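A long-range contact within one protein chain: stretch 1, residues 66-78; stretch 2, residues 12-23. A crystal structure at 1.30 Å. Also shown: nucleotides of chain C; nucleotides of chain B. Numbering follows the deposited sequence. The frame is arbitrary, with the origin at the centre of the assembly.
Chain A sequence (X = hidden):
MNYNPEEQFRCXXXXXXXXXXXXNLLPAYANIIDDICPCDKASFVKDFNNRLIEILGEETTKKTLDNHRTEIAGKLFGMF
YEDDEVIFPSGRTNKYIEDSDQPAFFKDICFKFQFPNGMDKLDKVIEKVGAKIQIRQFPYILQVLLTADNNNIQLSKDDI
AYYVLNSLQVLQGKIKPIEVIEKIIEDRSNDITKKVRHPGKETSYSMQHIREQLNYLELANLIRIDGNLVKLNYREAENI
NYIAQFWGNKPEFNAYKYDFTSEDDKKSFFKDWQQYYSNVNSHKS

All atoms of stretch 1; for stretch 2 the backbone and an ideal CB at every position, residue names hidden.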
# COMPACT_ATOMS: atom_id res chain seq x y z
N ASP A 66 6.98 19.48 1.87
CA ASP A 66 7.68 18.53 2.70
C ASP A 66 6.91 17.21 2.79
O ASP A 66 7.49 16.12 2.68
CB ASP A 66 7.86 19.09 4.13
CG ASP A 66 8.92 20.19 4.22
OD1 ASP A 66 9.78 20.29 3.33
OD2 ASP A 66 8.92 20.91 5.24
N ASN A 67 5.61 17.28 2.99
CA ASN A 67 4.82 16.07 3.12
C ASN A 67 4.80 15.26 1.81
O ASN A 67 4.90 14.02 1.84
CB ASN A 67 3.38 16.40 3.56
CG ASN A 67 3.26 16.80 5.03
OD1 ASN A 67 4.17 16.58 5.84
ND2 ASN A 67 2.10 17.29 5.39
N HIS A 68 4.69 15.93 0.67
CA HIS A 68 4.84 15.21 -0.60
C HIS A 68 6.18 14.46 -0.61
O HIS A 68 6.26 13.28 -1.00
CB HIS A 68 4.78 16.17 -1.79
CG HIS A 68 3.40 16.43 -2.30
ND1 HIS A 68 2.92 15.86 -3.46
CD2 HIS A 68 2.42 17.25 -1.84
CE1 HIS A 68 1.70 16.32 -3.69
NE2 HIS A 68 1.36 17.14 -2.71
N ARG A 69 7.25 15.16 -0.25
CA ARG A 69 8.58 14.59 -0.33
C ARG A 69 8.71 13.38 0.56
O ARG A 69 9.18 12.30 0.13
CB ARG A 69 9.63 15.61 0.06
CG ARG A 69 11.03 15.22 -0.31
CD ARG A 69 12.05 16.23 0.16
NE ARG A 69 12.10 16.28 1.60
CZ ARG A 69 11.62 17.28 2.33
NH1 ARG A 69 11.11 18.34 1.75
NH2 ARG A 69 11.66 17.20 3.67
N THR A 70 8.30 13.51 1.82
CA THR A 70 8.54 12.44 2.77
C THR A 70 7.51 11.34 2.66
O THR A 70 7.87 10.15 2.64
CB THR A 70 8.66 12.93 4.22
OG1 THR A 70 7.37 13.36 4.71
CG2 THR A 70 9.68 14.08 4.32
N GLU A 71 6.24 11.69 2.57
CA GLU A 71 5.17 10.71 2.63
C GLU A 71 4.98 9.95 1.35
O GLU A 71 4.68 8.74 1.37
CB GLU A 71 3.84 11.35 3.00
CG GLU A 71 3.78 12.05 4.35
CD GLU A 71 2.34 12.38 4.74
OE1 GLU A 71 1.56 11.44 4.98
OE2 GLU A 71 1.97 13.61 4.75
N ILE A 72 5.08 10.66 0.22
CA ILE A 72 4.67 10.08 -1.06
C ILE A 72 5.88 9.66 -1.88
O ILE A 72 6.08 8.48 -2.13
CB ILE A 72 3.72 11.04 -1.88
CG1 ILE A 72 2.51 11.43 -1.02
CG2 ILE A 72 3.29 10.35 -3.16
CD1 ILE A 72 1.63 10.24 -0.54
N ALA A 73 6.72 10.60 -2.22
CA ALA A 73 7.93 10.26 -2.97
C ALA A 73 8.83 9.30 -2.15
O ALA A 73 9.33 8.32 -2.68
CB ALA A 73 8.69 11.53 -3.36
N GLY A 74 8.98 9.58 -0.86
CA GLY A 74 9.83 8.75 0.01
C GLY A 74 9.16 7.44 0.44
O GLY A 74 9.55 6.34 0.01
N LYS A 75 8.15 7.54 1.29
CA LYS A 75 7.58 6.34 1.91
C LYS A 75 6.65 5.55 0.98
O LYS A 75 6.94 4.40 0.63
CB LYS A 75 6.87 6.68 3.20
CG LYS A 75 7.78 7.23 4.26
CD LYS A 75 8.60 6.13 4.91
CE LYS A 75 9.38 6.64 6.13
NZ LYS A 75 9.95 5.54 6.94
N LEU A 76 5.55 6.16 0.54
CA LEU A 76 4.50 5.37 -0.09
C LEU A 76 4.95 4.85 -1.46
O LEU A 76 4.64 3.71 -1.83
CB LEU A 76 3.21 6.16 -0.21
CG LEU A 76 2.00 5.41 -0.78
CD1 LEU A 76 1.61 4.24 0.11
CD2 LEU A 76 0.81 6.42 -0.96
N PHE A 77 5.59 5.70 -2.26
CA PHE A 77 6.02 5.26 -3.59
C PHE A 77 7.46 4.70 -3.63
O PHE A 77 7.86 4.16 -4.63
CB PHE A 77 5.92 6.38 -4.61
CG PHE A 77 4.48 6.79 -4.97
CD1 PHE A 77 3.38 6.13 -4.43
CD2 PHE A 77 4.25 7.84 -5.86
CE1 PHE A 77 2.09 6.52 -4.77
CE2 PHE A 77 2.98 8.21 -6.20
CZ PHE A 77 1.90 7.57 -5.66
N GLY A 78 8.22 4.89 -2.56
CA GLY A 78 9.57 4.31 -2.47
C GLY A 78 10.50 4.77 -3.58
O GLY A 78 11.16 3.94 -4.23
N UNK A 12 -3.88 1.18 8.47
CA UNK A 12 -3.82 2.19 7.43
C UNK A 12 -2.63 2.04 6.51
O UNK A 12 -1.63 1.30 6.83
CB UNK A 12 -3.80 3.58 8.06
N UNK A 13 -2.74 2.73 5.36
CA UNK A 13 -1.59 3.13 4.58
C UNK A 13 -1.60 4.65 4.52
O UNK A 13 -2.60 5.29 4.86
CB UNK A 13 -1.61 2.51 3.18
N UNK A 14 -0.48 5.21 4.12
CA UNK A 14 -0.29 6.64 3.99
C UNK A 14 -1.37 7.21 3.09
O UNK A 14 -1.79 6.60 2.11
CB UNK A 14 1.10 6.96 3.44
N UNK A 15 -1.89 8.38 3.49
CA UNK A 15 -2.96 9.04 2.75
C UNK A 15 -2.42 9.71 1.49
O UNK A 15 -1.40 10.36 1.52
CB UNK A 15 -3.66 10.07 3.64
N UNK A 16 -3.11 9.49 0.37
CA UNK A 16 -2.60 9.92 -0.93
C UNK A 16 -2.54 11.41 -1.17
O UNK A 16 -3.25 12.20 -0.51
CB UNK A 16 -3.46 9.30 -2.03
N UNK A 17 -1.65 11.79 -2.08
CA UNK A 17 -1.57 13.17 -2.55
C UNK A 17 -1.44 13.30 -4.06
O UNK A 17 -1.49 14.41 -4.58
CB UNK A 17 -0.38 13.87 -1.88
N UNK A 18 -1.27 12.19 -4.77
CA UNK A 18 -0.84 12.25 -6.17
C UNK A 18 -1.83 11.64 -7.18
O UNK A 18 -1.56 11.62 -8.36
CB UNK A 18 0.51 11.54 -6.30
N UNK A 19 -2.97 11.16 -6.71
CA UNK A 19 -3.93 10.48 -7.61
C UNK A 19 -4.52 11.43 -8.67
O UNK A 19 -4.48 11.12 -9.86
CB UNK A 19 -5.07 9.87 -6.79
N UNK A 20 -5.08 12.54 -8.24
CA UNK A 20 -5.76 13.47 -9.17
C UNK A 20 -4.85 13.94 -10.29
O UNK A 20 -5.31 14.16 -11.42
CB UNK A 20 -6.29 14.69 -8.41
N UNK A 21 -3.58 14.17 -9.98
CA UNK A 21 -2.61 14.69 -10.94
C UNK A 21 -1.47 13.73 -11.22
O UNK A 21 -0.37 14.15 -11.55
CB UNK A 21 -2.04 16.02 -10.43
N UNK A 22 -1.74 12.44 -11.11
CA UNK A 22 -0.69 11.42 -11.14
C UNK A 22 0.16 11.50 -12.42
O UNK A 22 1.39 11.38 -12.38
CB UNK A 22 -1.32 10.03 -11.02
N UNK A 23 -0.47 11.76 -13.55
CA UNK A 23 0.24 11.68 -14.79
C UNK A 23 1.22 12.85 -14.96
O UNK A 23 2.15 12.76 -15.75
CB UNK A 23 -0.76 11.64 -15.95
P DA C 4 -5.10 13.03 -4.30
OP1 DA C 4 -5.53 13.33 -5.62
OP2 DA C 4 -4.27 11.84 -4.00
O5' DA C 4 -4.51 14.28 -3.60
C5' DA C 4 -5.04 15.58 -3.96
C4' DA C 4 -4.96 16.50 -2.77
O4' DA C 4 -5.96 16.16 -1.78
C3' DA C 4 -3.62 16.48 -2.02
O3' DA C 4 -3.33 17.80 -1.59
C2' DA C 4 -3.93 15.59 -0.84
C1' DA C 4 -5.35 16.02 -0.50
N9 DA C 4 -6.12 15.10 0.29
C8 DA C 4 -6.06 13.72 0.27
N7 DA C 4 -6.92 13.16 1.08
C5 DA C 4 -7.60 14.21 1.68
C6 DA C 4 -8.61 14.27 2.63
N6 DA C 4 -9.22 13.23 3.20
N1 DA C 4 -9.05 15.52 2.98
C2 DA C 4 -8.46 16.61 2.42
N3 DA C 4 -7.52 16.67 1.51
C4 DA C 4 -7.10 15.41 1.19
P DC B 5 7.56 10.29 6.86
OP1 DC B 5 8.93 9.96 6.40
OP2 DC B 5 6.66 11.03 5.97
O5' DC B 5 6.91 8.93 7.41
C5' DC B 5 5.56 8.62 7.18
C4' DC B 5 4.80 8.52 8.47
O4' DC B 5 4.83 9.80 9.15
C3' DC B 5 3.33 8.17 8.32
O3' DC B 5 2.87 7.52 9.50
C2' DC B 5 2.75 9.58 8.13
C1' DC B 5 3.51 10.32 9.21
N1 DC B 5 3.52 11.78 9.04
C2 DC B 5 2.94 12.61 10.01
O2 DC B 5 2.46 12.10 11.04
N3 DC B 5 2.93 13.96 9.79
C4 DC B 5 3.45 14.46 8.69
N4 DC B 5 3.43 15.80 8.52
C5 DC B 5 4.03 13.66 7.68
C6 DC B 5 4.05 12.32 7.91
P DC B 7 -4.33 8.34 12.54
OP1 DC B 7 -4.72 8.00 13.93
OP2 DC B 7 -4.39 7.28 11.52
O5' DC B 7 -5.17 9.57 11.98
C5' DC B 7 -5.35 10.74 12.77
C4' DC B 7 -6.07 11.82 11.98
O4' DC B 7 -5.19 12.33 10.93
C3' DC B 7 -7.34 11.37 11.25
O3' DC B 7 -8.32 12.38 11.39
C2' DC B 7 -6.92 11.32 9.80
C1' DC B 7 -5.97 12.48 9.75
N1 DC B 7 -5.03 12.57 8.62
C2 DC B 7 -4.69 13.83 8.14
O2 DC B 7 -5.26 14.82 8.63
N3 DC B 7 -3.80 13.94 7.14
C4 DC B 7 -3.20 12.84 6.68
N4 DC B 7 -2.31 12.97 5.70
C5 DC B 7 -3.52 11.55 7.16
C6 DC B 7 -4.44 11.46 8.11

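Position 12 lies beyond the reach of the helix, which therefore sets no preference there; the residue is Thr 12. At 13 the CA-to-CB bond runs sideways, with the ideal CB 4.8 Å from Leu 76 CD1, so an aliphatic residue would suit, among others. It is Ile 13, whose CD1 lies 4.4 Å from Leu 76 CD1.

Position 14 points toward the helix, its ideal CB 4.3 Å from Leu 76 CB and 5.2 Å from Ile 72 CD1, facing Leu 76 and Ile 72, both apolar. Valine, leucine, isoleucine or methionine would suit. The residue is Ile 14: its CG2 packs 3.9 Å from Ile 72 CD1, while its CD1 extends to 3.5 Å from Lys 75 CB and so meets the aliphatic base of that lysine.

At 15 the bond points away from the helix and toward the nucleic acid, which favours a long polar or basic side chain. Arg 15 lays one face of its guanidinium over C6 of DC7. Its backbone also matters: a water joins Arg 15 N (2.8 Å) to Glu 71 OE1 (2.8 Å from the same water).

Position 16, with phi/psi of -69/156, does not require glycine by its angles, and an ideal CB would stay 5.3 Å from Leu 76 CD2; small residues are plausible. Gly 16 brings its CA to 4.3 Å from Ile 72 CD1.

Position 17 faces the helix. Its ideal CB is 3.7 Å from His 68 CE1 and 3.9 Å from Ile 72 CG1, and the Glu 71 carboxylate lies farther along. A long chain with an apolar stem and a positive end, lysine or arginine, fits best. Lys 17 passes CD over the face of the His 68 ring, 3.9 Å from its centroid, in a CH-pi contact, and CD also lies 3.6 Å from Ile 72 CG1. Its NZ donates to Glu 71 OE2 at 2.9 Å, completing a salt bridge.

At 18 the ideal CB points toward Phe 77 CE2, 4.1 Å away, and Ile 72 CG2, 4.4 Å away. With these groups already so near, a small apolar residue fits well. Ala 18 touches both with its methyl group.

Positions 19 and 20 approach the DA4 phosphate through their backbones, leaving side-chain choice open: Lys 19 N donates to OP2 at 3.1 Å and Asn 20 N to OP1 at 2.8 Å. Position 21 lies right before a helix, at its N-cap, and does not reach stretch 1; it is Met 21.

Position 22 starts sideways, but a branched apolar chain could reach Phe 77; Leu 22 CD1 comes within 4.2 Å of Phe 77 CE2. Position 23 is out of reach, so stretch 1 sets no preference; it is Asp 23.

Stretch 2 12-23: TIIRGKAKNMLD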
# COMPACT_ATOMS: atom_id res chain seq x y z
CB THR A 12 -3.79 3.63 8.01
OG1 THR A 12 -2.63 3.80 8.81
CG2 THR A 12 -5.01 3.92 8.83
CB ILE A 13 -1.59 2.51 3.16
CG1 ILE A 13 -2.78 3.03 2.33
CG2 ILE A 13 -1.61 0.95 3.24
CD1 ILE A 13 -2.55 2.96 0.84
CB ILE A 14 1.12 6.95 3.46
CG1 ILE A 14 2.15 6.78 4.61
CG2 ILE A 14 1.21 8.37 2.84
CD1 ILE A 14 3.56 6.76 4.17
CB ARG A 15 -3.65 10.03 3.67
CG ARG A 15 -4.92 10.65 3.07
CD ARG A 15 -5.79 11.36 4.12
NE ARG A 15 -6.42 10.39 5.00
CZ ARG A 15 -7.30 10.69 5.93
NH1 ARG A 15 -7.69 11.95 6.10
NH2 ARG A 15 -7.82 9.75 6.68
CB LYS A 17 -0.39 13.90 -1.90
CG LYS A 17 -0.34 13.83 -0.39
CD LYS A 17 0.93 14.47 0.13
CE LYS A 17 1.24 14.01 1.52
NZ LYS A 17 0.32 14.59 2.56
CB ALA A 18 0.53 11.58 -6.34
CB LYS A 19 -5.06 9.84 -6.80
CG LYS A 19 -5.97 8.93 -7.61
CD LYS A 19 -5.22 7.64 -7.97
CE LYS A 19 -6.12 6.55 -8.56
NZ LYS A 19 -6.65 6.96 -9.88
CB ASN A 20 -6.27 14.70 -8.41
CG ASN A 20 -7.54 14.43 -7.63
OD1 ASN A 20 -8.20 13.42 -7.83
ND2 ASN A 20 -7.93 15.40 -6.75
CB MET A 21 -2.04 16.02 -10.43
CG MET A 21 -3.07 17.12 -10.31
SD MET A 21 -2.34 18.74 -10.35
CE MET A 21 -1.37 18.57 -11.87
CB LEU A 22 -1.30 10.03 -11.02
CG LEU A 22 -0.29 8.88 -10.83
CD1 LEU A 22 0.60 9.11 -9.59
CD2 LEU A 22 -1.03 7.55 -10.71
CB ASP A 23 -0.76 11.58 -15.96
CG ASP A 23 -1.45 10.18 -16.01
OD1 ASP A 23 -0.86 9.25 -16.59
OD2 ASP A 23 -2.51 10.00 -15.36
O HOH W 1 -0.78 10.04 5.52
O HOH W 2 -0.59 12.10 3.29
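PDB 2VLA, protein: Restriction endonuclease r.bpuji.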